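Local coordinates for protein EscN (Escherichia coli O127:H6, PDB 2OBL) that belongs to the type III secretion ATPases, relatives of the ATP synthase alpha and beta subunits built on a P-loop nucleotide-binding domain, at residues 54-65 and 324-335. The protein carries 1 engineered substitution. Residues are numbered along the deposited sequence; the frame is centred on the assembly and turned at random.
Sequences PFILGVRAIDGL and FIQQSTKDISSY
Pro54 and Ile56 begin the contact against the ring of Tyr335. Ile56 lays CG1 over one face as a CH-pi contact, 4.1 Å from the ring centroid, while its CD1 reaches Tyr335 CB at 3.6 Å; Pro54 CB lies near the hydroxyl. At Gly58 the link is a water that donates to Gly58 O and accepts from Ser333 N.

Arg60, first residue of helix 60-65, carries most of the polar contact. Its backbone N donates to Gln327 OE1 (2.8 Å), and its side chain, bent at chi3 (-62°), turns the guanidinium into a cluster of acceptors. NE meets Phe324 O at 2.7 Å, nearly straight (172°) and on a lone pair; NH2 donates to Gln326 O along a more bent line. NH1 and NH2 then grip Asp331 end-on from above the carboxylate plane, NH1 to OD1 and NH2 to OD2, both 2.8 Å. Gln327 CG, with CB, sits over one guanidinium face toward its rim; the stacked amide beyond runs nearly parallel, 18° off, and its NE2 bonds Asp331 O (2.9 Å). Four bonds and this stack fix the guanidinium's rotation.

Arg60 CB lies over one face of the Phe324 ring, whose edge meets Gly64 CA and Leu65 CG. Ala61 CB packs on Ile325, and a water joins Ala61 N, Ile325 O and Gln327 OE1. Asp63 O lies at the Tyr335 ring edge, and Leu65 CD1 touches Ile325 CG2 at 3.9 Å.

The contact thus joins 54-65 to the end of helix 318-325, the loop after it and the start of helix 335-345, with helix 275-290 packing on Leu65 and Ile325 and helix 84-94 on Val59.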
loop_
_atom_site.group_PDB
_atom_site.type_symbol
_atom_site.label_atom_id
_atom_site.label_comp_id
_atom_site.label_asym_id
_atom_site.label_seq_id
_atom_site.Cartn_x
_atom_site.Cartn_y
_atom_site.Cartn_z
ATOM N N PRO A 54 1.994 15.986 1.167
ATOM C CA PRO A 54 1.222 14.899 0.567
ATOM C C PRO A 54 2.093 13.947 -0.264
ATOM O O PRO A 54 3.086 14.374 -0.874
ATOM C CB PRO A 54 0.213 15.625 -0.324
ATOM C CG PRO A 54 0.821 16.929 -0.628
ATOM C CD PRO A 54 1.722 17.288 0.530
ATOM N N PHE A 55 1.728 12.668 -0.252
ATOM C CA PHE A 55 2.369 11.674 -1.101
ATOM C C PHE A 55 1.339 11.226 -2.110
ATOM O O PHE A 55 0.328 10.618 -1.749
ATOM C CB PHE A 55 2.862 10.477 -0.284
ATOM C CG PHE A 55 3.564 9.439 -1.105
ATOM C CD1 PHE A 55 4.905 9.590 -1.442
ATOM C CD2 PHE A 55 2.892 8.320 -1.546
ATOM C CE1 PHE A 55 5.564 8.616 -2.209
ATOM C CE2 PHE A 55 3.539 7.349 -2.311
ATOM C CZ PHE A 55 4.869 7.506 -2.646
ATOM N N ILE A 56 1.580 11.569 -3.371
ATOM C CA ILE A 56 0.598 11.357 -4.423
ATOM C C ILE A 56 0.712 9.936 -4.986
ATOM O O ILE A 56 1.802 9.486 -5.334
ATOM C CB ILE A 56 0.768 12.430 -5.542
ATOM C CG1 ILE A 56 0.663 13.831 -4.938
ATOM C CG2 ILE A 56 -0.262 12.255 -6.644
ATOM C CD1 ILE A 56 1.271 14.919 -5.814
ATOM N N LEU A 57 -0.411 9.226 -5.055
ATOM C CA LEU A 57 -0.421 7.849 -5.561
ATOM C C LEU A 57 -0.859 7.757 -7.027
ATOM O O LEU A 57 -0.583 6.767 -7.710
ATOM C CB LEU A 57 -1.358 6.978 -4.711
ATOM C CG LEU A 57 -0.984 6.745 -3.246
ATOM C CD1 LEU A 57 -1.867 5.648 -2.651
ATOM C CD2 LEU A 57 0.471 6.367 -3.104
ATOM N N GLY A 58 -1.575 8.771 -7.491
ATOM C CA GLY A 58 -2.163 8.731 -8.822
ATOM C C GLY A 58 -3.411 7.864 -8.829
ATOM O O GLY A 58 -3.741 7.237 -9.842
ATOM N N VAL A 59 -4.086 7.802 -7.682
ATOM C CA VAL A 59 -5.359 7.108 -7.550
ATOM C C VAL A 59 -6.341 8.123 -6.979
ATOM O O VAL A 59 -6.184 8.572 -5.840
ATOM C CB VAL A 59 -5.257 5.885 -6.594
ATOM C CG1 VAL A 59 -6.609 5.196 -6.455
ATOM C CG2 VAL A 59 -4.215 4.897 -7.095
ATOM N N ARG A 60 -7.333 8.505 -7.778
ATOM C CA ARG A 60 -8.254 9.581 -7.385
ATOM C C ARG A 60 -8.926 9.373 -6.043
ATOM O O ARG A 60 -8.999 10.289 -5.240
ATOM C CB ARG A 60 -9.326 9.811 -8.454
ATOM C CG ARG A 60 -8.788 10.462 -9.714
ATOM C CD ARG A 60 -9.933 10.968 -10.593
ATOM N NE ARG A 60 -10.798 9.874 -11.031
ATOM C CZ ARG A 60 -10.747 9.315 -12.235
ATOM N NH1 ARG A 60 -9.872 9.744 -13.135
ATOM N NH2 ARG A 60 -11.568 8.310 -12.536
ATOM N N ALA A 61 -9.414 8.165 -5.788
ATOM C CA ALA A 61 -10.143 7.915 -4.561
ATOM C C ALA A 61 -9.256 8.195 -3.355
ATOM O O ALA A 61 -9.713 8.759 -2.365
ATOM C CB ALA A 61 -10.638 6.497 -4.529
ATOM N N ILE A 62 -7.988 7.799 -3.446
ATOM C CA ILE A 62 -7.062 7.942 -2.315
ATOM C C ILE A 62 -6.510 9.358 -2.218
ATOM O O ILE A 62 -6.605 10.006 -1.175
ATOM C CB ILE A 62 -5.905 6.921 -2.381
ATOM C CG1 ILE A 62 -6.459 5.491 -2.364
ATOM C CG2 ILE A 62 -4.942 7.116 -1.189
ATOM C CD1 ILE A 62 -5.412 4.416 -2.689
ATOM N N ASP A 63 -5.943 9.848 -3.313
ATOM C CA ASP A 63 -5.410 11.213 -3.340
ATOM C C ASP A 63 -6.482 12.248 -2.977
ATOM O O ASP A 63 -6.199 13.272 -2.325
ATOM C CB ASP A 63 -4.859 11.540 -4.731
ATOM C CG ASP A 63 -3.658 10.671 -5.123
ATOM O OD1 ASP A 63 -3.010 10.065 -4.246
ATOM O OD2 ASP A 63 -3.359 10.611 -6.333
ATOM N N GLY A 64 -7.710 11.991 -3.420
ATOM C CA GLY A 64 -8.816 12.912 -3.169
ATOM C C GLY A 64 -9.408 12.823 -1.772
ATOM O O GLY A 64 -9.605 13.847 -1.113
ATOM N N LEU A 65 -9.686 11.602 -1.316
ATOM C CA LEU A 65 -10.492 11.403 -0.101
ATOM C C LEU A 65 -9.740 10.840 1.088
ATOM O O LEU A 65 -10.266 10.849 2.205
ATOM C CB LEU A 65 -11.665 10.464 -0.395
ATOM C CG LEU A 65 -12.557 10.826 -1.581
ATOM C CD1 LEU A 65 -13.615 9.742 -1.758
ATOM C CD2 LEU A 65 -13.206 12.193 -1.346
ATOM N N PHE A 324 -15.550 9.602 -10.456
ATOM C CA PHE A 324 -14.381 10.122 -9.758
ATOM C C PHE A 324 -13.632 8.992 -9.031
ATOM O O PHE A 324 -12.419 8.814 -9.207
ATOM C CB PHE A 324 -14.804 11.216 -8.769
ATOM C CG PHE A 324 -13.668 11.757 -7.925
ATOM C CD1 PHE A 324 -12.767 12.672 -8.450
ATOM C CD2 PHE A 324 -13.512 11.351 -6.607
ATOM C CE1 PHE A 324 -11.729 13.173 -7.679
ATOM C CE2 PHE A 324 -12.459 11.844 -5.828
ATOM C CZ PHE A 324 -11.577 12.759 -6.367
ATOM N N ILE A 325 -14.355 8.223 -8.224
ATOM C CA ILE A 325 -13.691 7.201 -7.402
ATOM C C ILE A 325 -13.399 5.920 -8.167
ATOM O O ILE A 325 -12.417 5.235 -7.880
ATOM C CB ILE A 325 -14.454 6.887 -6.093
ATOM C CG1 ILE A 325 -15.874 6.400 -6.385
ATOM C CG2 ILE A 325 -14.451 8.112 -5.174
ATOM C CD1 ILE A 325 -16.680 6.020 -5.137
ATOM N N GLN A 326 -14.254 5.581 -9.127
ATOM C CA GLN A 326 -13.929 4.485 -10.017
ATOM C C GLN A 326 -12.938 5.027 -11.034
ATOM O O GLN A 326 -13.063 6.174 -11.499
ATOM C CB GLN A 326 -15.183 3.896 -10.686
ATOM C CG GLN A 326 -16.119 3.202 -9.710
ATOM C CD GLN A 326 -17.387 2.695 -10.371
ATOM O OE1 GLN A 326 -18.498 2.979 -9.915
ATOM N NE2 GLN A 326 -17.229 1.955 -11.464
ATOM N N GLN A 327 -11.941 4.217 -11.363
ATOM C CA GLN A 327 -10.842 4.673 -12.194
ATOM C C GLN A 327 -10.166 3.489 -12.861
ATOM O O GLN A 327 -9.700 2.568 -12.188
ATOM C CB GLN A 327 -9.830 5.398 -11.321
ATOM C CG GLN A 327 -8.719 6.097 -12.073
ATOM C CD GLN A 327 -7.798 6.815 -11.117
ATOM O OE1 GLN A 327 -8.036 6.821 -9.917
ATOM N NE2 GLN A 327 -6.747 7.425 -11.637
ATOM N N SER A 328 -10.123 3.508 -14.189
ATOM C CA SER A 328 -9.442 2.452 -14.930
ATOM C C SER A 328 -7.934 2.662 -14.884
ATOM O O SER A 328 -7.450 3.741 -14.543
ATOM C CB SER A 328 -9.901 2.446 -16.388
ATOM O OG SER A 328 -9.471 3.633 -17.022
ATOM N N THR A 329 -7.199 1.624 -15.255
ATOM C CA THR A 329 -5.746 1.665 -15.295
ATOM C C THR A 329 -5.218 2.781 -16.203
ATOM O O THR A 329 -4.243 3.450 -15.870
ATOM C CB THR A 329 -5.193 0.304 -15.752
ATOM O OG1 THR A 329 -5.393 -0.663 -14.712
ATOM C CG2 THR A 329 -3.720 0.392 -16.077
ATOM N N LYS A 330 -5.865 2.995 -17.344
ATOM C CA LYS A 330 -5.401 4.022 -18.281
ATOM C C LYS A 330 -6.047 5.391 -18.040
ATOM O O LYS A 330 -5.715 6.374 -18.709
ATOM C CB LYS A 330 -5.602 3.567 -19.727
ATOM C CG LYS A 330 -7.028 3.678 -20.248
ATOM C CD LYS A 330 -7.061 3.389 -21.743
ATOM C CE LYS A 330 -8.479 3.355 -22.289
ATOM N NZ LYS A 330 -8.491 2.978 -23.728
ATOM N N ASP A 331 -6.965 5.443 -17.077
ATOM C CA ASP A 331 -7.629 6.682 -16.671
ATOM C C ASP A 331 -6.695 7.464 -15.747
ATOM O O ASP A 331 -6.764 7.324 -14.523
ATOM C CB ASP A 331 -8.932 6.329 -15.948
ATOM C CG ASP A 331 -9.747 7.541 -15.549
ATOM O OD1 ASP A 331 -9.264 8.685 -15.678
ATOM O OD2 ASP A 331 -10.890 7.335 -15.089
ATOM N N ILE A 332 -5.831 8.281 -16.348
ATOM C CA ILE A 332 -4.767 9.010 -15.645
ATOM C C ILE A 332 -5.253 10.359 -15.111
ATOM O O ILE A 332 -6.095 11.013 -15.732
ATOM C CB ILE A 332 -3.556 9.262 -16.598
ATOM C CG1 ILE A 332 -3.117 7.962 -17.284
ATOM C CG2 ILE A 332 -2.387 9.910 -15.853
ATOM C CD1 ILE A 332 -2.951 6.781 -16.332
ATOM N N SER A 333 -4.706 10.779 -13.971
ATOM C CA SER A 333 -5.162 11.996 -13.286
ATOM C C SER A 333 -4.079 12.604 -12.378
ATOM O O SER A 333 -3.654 11.991 -11.405
ATOM C CB SER A 333 -6.424 11.684 -12.467
ATOM O OG SER A 333 -7.018 12.863 -11.950
ATOM N N SER A 334 -3.636 13.813 -12.699
ATOM C CA SER A 334 -2.641 14.498 -11.881
ATOM C C SER A 334 -3.278 14.952 -10.566
ATOM O O SER A 334 -4.506 14.929 -10.415
ATOM C CB SER A 334 -2.115 15.721 -12.629
ATOM O OG SER A 334 -3.057 16.766 -12.516
ATOM N N TYR A 335 -2.448 15.374 -9.614
ATOM C CA TYR A 335 -2.959 15.761 -8.311
ATOM C C TYR A 335 -3.774 17.039 -8.442
ATOM O O TYR A 335 -4.836 17.175 -7.839
ATOM C CB TYR A 335 -1.814 15.922 -7.311
ATOM C CG TYR A 335 -2.250 16.104 -5.867
ATOM C CD1 TYR A 335 -3.106 15.192 -5.248
ATOM C CD2 TYR A 335 -1.787 17.176 -5.117
ATOM C CE1 TYR A 335 -3.505 15.363 -3.924
ATOM C CE2 TYR A 335 -2.173 17.353 -3.792
ATOM C CZ TYR A 335 -3.030 16.438 -3.200
ATOM O OH TYR A 335 -3.406 16.612 -1.884
HETATM O O HOH W 1 -3.215 9.154 -12.470
HETATM O O HOH W 2 -9.385 12.821 -13.577
HETATM O O HOH W 3 -9.619 6.156 -7.812
HETATM O O HOH W 4 -4.114 12.275 -8.111
#